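Local atomic coordinates of aldehyde dehydrogenase (Bartonella henselae, PDB entry 3I44), a protein that probably oxidises aldehydes to carboxylic acids with nicotinamide adenine dinucleotide (NAD or NADP) as electron acceptor, as members of the aldehyde dehydrogenase family do. Residues K107-E112 with P201-L206. The protein carries 1 engineered substitution. Sequence-based numbering, arbitrary orientation.
With NA (sodium ion), chain B.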
ATOM      1  N   LYS A 107      -8.432  11.810  32.911  1.00 20.97           N
ATOM      2  CA  LYS A 107      -9.025  10.934  33.944  1.00 21.12           C
ATOM      3  C   LYS A 107      -9.606   9.651  33.320  1.00 20.57           C
ATOM      4  O   LYS A 107      -9.425   8.561  33.862  1.00 20.10           O
ATOM      5  CB  LYS A 107     -10.098  11.694  34.762  1.00 20.88           C
ATOM      6  N   THR A 108     -10.263   9.789  32.163  1.00 21.25           N
ATOM      7  CA  THR A 108     -10.872   8.658  31.462  1.00 21.06           C
ATOM      8  C   THR A 108      -9.781   7.668  31.018  1.00 21.52           C
ATOM      9  O   THR A 108      -9.867   6.455  31.271  1.00 21.23           O
ATOM     10  CB  THR A 108     -11.659   9.122  30.288  1.00 21.60           C
ATOM     11  OG1 THR A 108     -12.667  10.042  30.716  1.00 22.58           O
ATOM     12  CG2 THR A 108     -12.314   7.957  29.537  1.00 22.23           C
ATOM     13  N   ILE A 109      -8.725   8.193  30.403  1.00 21.04           N
ATOM     14  CA  ILE A 109      -7.624   7.343  29.960  1.00 20.33           C
ATOM     15  C   ILE A 109      -6.950   6.642  31.129  1.00 21.39           C
ATOM     16  O   ILE A 109      -6.741   5.423  31.087  1.00 21.96           O
ATOM     17  CB  ILE A 109      -6.589   8.124  29.137  1.00 20.28           C
ATOM     18  CG1 ILE A 109      -7.231   8.569  27.799  1.00 20.91           C
ATOM     19  CG2 ILE A 109      -5.319   7.255  28.954  1.00 17.68           C
ATOM     20  CD1 ILE A 109      -6.349   9.525  26.909  1.00 20.19           C
ATOM     21  N   SER A 110      -6.619   7.414  32.172  1.00 21.70           N
ATOM     22  CA  SER A 110      -6.016   6.861  33.391  1.00 22.08           C
ATOM     23  C   SER A 110      -6.862   5.699  33.939  1.00 22.23           C
ATOM     24  O   SER A 110      -6.353   4.595  34.188  1.00 20.99           O
ATOM     25  CB  SER A 110      -5.894   7.958  34.455  1.00 22.05           C
ATOM     26  OG  SER A 110      -5.153   7.517  35.562  1.00 21.64           O
ATOM     27  N   MET A 111      -8.153   5.953  34.088  1.00 22.95           N
ATOM     28  CA  MET A 111      -9.074   4.941  34.623  1.00 24.29           C
ATOM     29  C   MET A 111      -9.172   3.660  33.807  1.00 24.26           C
ATOM     30  O   MET A 111      -9.107   2.579  34.373  1.00 24.50           O
ATOM     31  CB  MET A 111     -10.487   5.528  34.774  1.00 25.36           C
ATOM     32  CG  MET A 111     -11.528   4.510  35.202  1.00 27.83           C
ATOM     33  SD  MET A 111     -13.106   5.311  35.638  1.00 33.52           S
ATOM     34  CE  MET A 111     -13.877   5.520  34.063  1.00 31.74           C
ATOM     35  N   GLU A 112      -9.342   3.787  32.490  1.00 25.08           N
ATOM     36  CA  GLU A 112      -9.612   2.639  31.591  1.00 25.04           C
ATOM     37  C   GLU A 112      -8.374   1.825  31.212  1.00 24.58           C
ATOM     38  O   GLU A 112      -8.494   0.624  30.963  1.00 23.45           O
ATOM     39  CB  GLU A 112     -10.352   3.115  30.319  1.00 26.04           C
ATOM     40  CG  GLU A 112      -9.452   3.861  29.314  1.00 29.55           C
ATOM     41  CD  GLU A 112     -10.175   4.388  28.048  1.00 34.43           C
ATOM     42  OE1 GLU A 112     -11.381   4.221  27.944  1.00 35.25           O
ATOM     43  OE2 GLU A 112      -9.498   4.921  27.129  1.00 39.42           O
ATOM     44  N   PRO A 201     -12.321   1.810  25.578  1.00 23.99           N
ATOM     45  CA  PRO A 201     -13.137   2.508  24.589  1.00 22.98           C
ATOM     46  C   PRO A 201     -13.634   3.873  25.041  1.00 22.40           C
ATOM     47  O   PRO A 201     -14.125   4.658  24.212  1.00 21.89           O
ATOM     48  CB  PRO A 201     -14.348   1.582  24.460  1.00 23.00           C
ATOM     49  CG  PRO A 201     -14.549   1.123  25.831  1.00 23.98           C
ATOM     50  CD  PRO A 201     -13.147   0.931  26.417  1.00 24.78           C
ATOM     51  N   LEU A 202     -13.562   4.139  26.334  1.00 21.36           N
ATOM     52  CA  LEU A 202     -14.201   5.319  26.881  1.00 22.05           C
ATOM     53  C   LEU A 202     -13.583   6.626  26.345  1.00 21.52           C
ATOM     54  O   LEU A 202     -14.303   7.586  26.078  1.00 21.57           O
ATOM     55  CB  LEU A 202     -14.211   5.288  28.413  1.00 22.19           C
ATOM     56  CG  LEU A 202     -14.916   4.110  29.120  1.00 24.16           C
ATOM     57  CD1 LEU A 202     -14.749   4.239  30.622  1.00 23.53           C
ATOM     58  CD2 LEU A 202     -16.404   3.962  28.753  1.00 22.47           C
ATOM     59  N   SER A 203     -12.271   6.640  26.141  1.00 21.60           N
ATOM     60  CA  SER A 203     -11.611   7.838  25.655  1.00 20.99           C
ATOM     61  C   SER A 203     -12.143   8.196  24.276  1.00 20.65           C
ATOM     62  O   SER A 203     -12.431   9.352  24.024  1.00 20.11           O
ATOM     63  CB  SER A 203     -10.094   7.687  25.673  1.00 20.06           C
ATOM     64  OG  SER A 203      -9.652   6.472  25.098  1.00 20.94           O
ATOM     65  N   ALA A 204     -12.293   7.185  23.414  1.00 20.38           N
ATOM     66  CA  ALA A 204     -12.879   7.326  22.072  1.00 20.29           C
ATOM     67  C   ALA A 204     -14.319   7.787  22.115  1.00 20.60           C
ATOM     68  O   ALA A 204     -14.758   8.607  21.314  1.00 20.28           O
ATOM     69  CB  ALA A 204     -12.756   6.004  21.282  1.00 19.62           C
ATOM     70  N   MET A 205     -15.067   7.274  23.076  1.00 21.64           N
ATOM     71  CA  MET A 205     -16.471   7.706  23.221  1.00 22.22           C
ATOM     72  C   MET A 205     -16.537   9.176  23.622  1.00 21.80           C
ATOM     73  O   MET A 205     -17.378   9.915  23.140  1.00 23.19           O
ATOM     74  CB  MET A 205     -17.201   6.806  24.230  1.00 21.98           C
ATOM     75  CG  MET A 205     -17.281   5.391  23.681  1.00 23.06           C
ATOM     76  SD  MET A 205     -18.090   4.222  24.759  1.00 25.10           S
ATOM     77  CE  MET A 205     -19.815   4.732  24.590  1.00 20.80           C
ATOM     78  N   LEU A 206     -15.649   9.610  24.504  1.00 22.03           N
ATOM     79  CA  LEU A 206     -15.555  11.052  24.836  1.00 22.37           C
ATOM     80  C   LEU A 206     -15.114  11.868  23.591  1.00 21.96           C
ATOM     81  O   LEU A 206     -15.632  12.953  23.341  1.00 23.00           O
ATOM     82  CB  LEU A 206     -14.609  11.282  26.027  1.00 21.70           C
ATOM     83  CG  LEU A 206     -14.274  12.726  26.452  1.00 23.55           C
ATOM     84  CD1 LEU A 206     -15.566  13.581  26.706  1.00 22.06           C
ATOM     85  CD2 LEU A 206     -13.308  12.712  27.713  1.00 20.69           C
TER
HETATM   86 NA    NA B 477      -9.685  -1.425  30.587  1.00 24.91          NA
HETATM   87  O   HOH W   1      -8.467  -3.018  30.889  1.00 30.80           O
HETATM   88  O   HOH W   2     -11.177  -3.579  30.168  1.00 28.12           O
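Glu-112 OE1 is gripped by two backbone N-H groups from the first turn of helix 202-213. Ser-203 N lies 3.1 Å from Glu-112 OE1, on the syn side but 30° out of the carboxylate plane, and Leu-202 N adds a weak, strongly bent bond to the same oxygen. The other oxygen, Glu-112 OE2, takes the hydroxyl of Ser-203 on its syn lone pair, with Ser-203 OG 2.6 Å from Glu-112 OE2; a weak bond also runs from Ser-203 N to Glu-112 OE2. Peptide N-H groups at the start of a helix have no carbonyl of a preceding turn to bind, so an acidic side chain from a helix far away in sequence suits the place; the helix dipole would probably favour its negative charge. Beyond CG the glutamate chain is extended, which gives it the length to bridge the axes of helical segments 107-112 and 202-206, 9.2 Å apart at closest, and serine is small enough to let it in.

Beside this polar grip the helices pack through apolar groups. In Thr-108, OG1 lies beside the backbone N (chi1 -58°) and bonds back to the carbonyl of Asp-104 in its own helix, which leaves CG2 anti to that N and pressed tightly on Leu-202 CB at 3.5 Å. Ile-109 lays CG1 against Ser-203 CB at 3.7 Å. Flexible Met-111 bends at its thioether to bring CE to Leu-202 CD1, 3.8 Å away.

Glu-112 O meanwhile binds sodium at 2.4 Å, sharing the ion with the carbonyls of Ile-46 and Ile-199 and two waters, so one residue joins the helix pair to the metal site. The two segments run nearly antiparallel, at 159°; Pro-174 and Met-175 of helix 174-188 touch Ser-203, helix 117-141 packs on Ile-109, and strand 52-58 meets Met-111 and Leu-202.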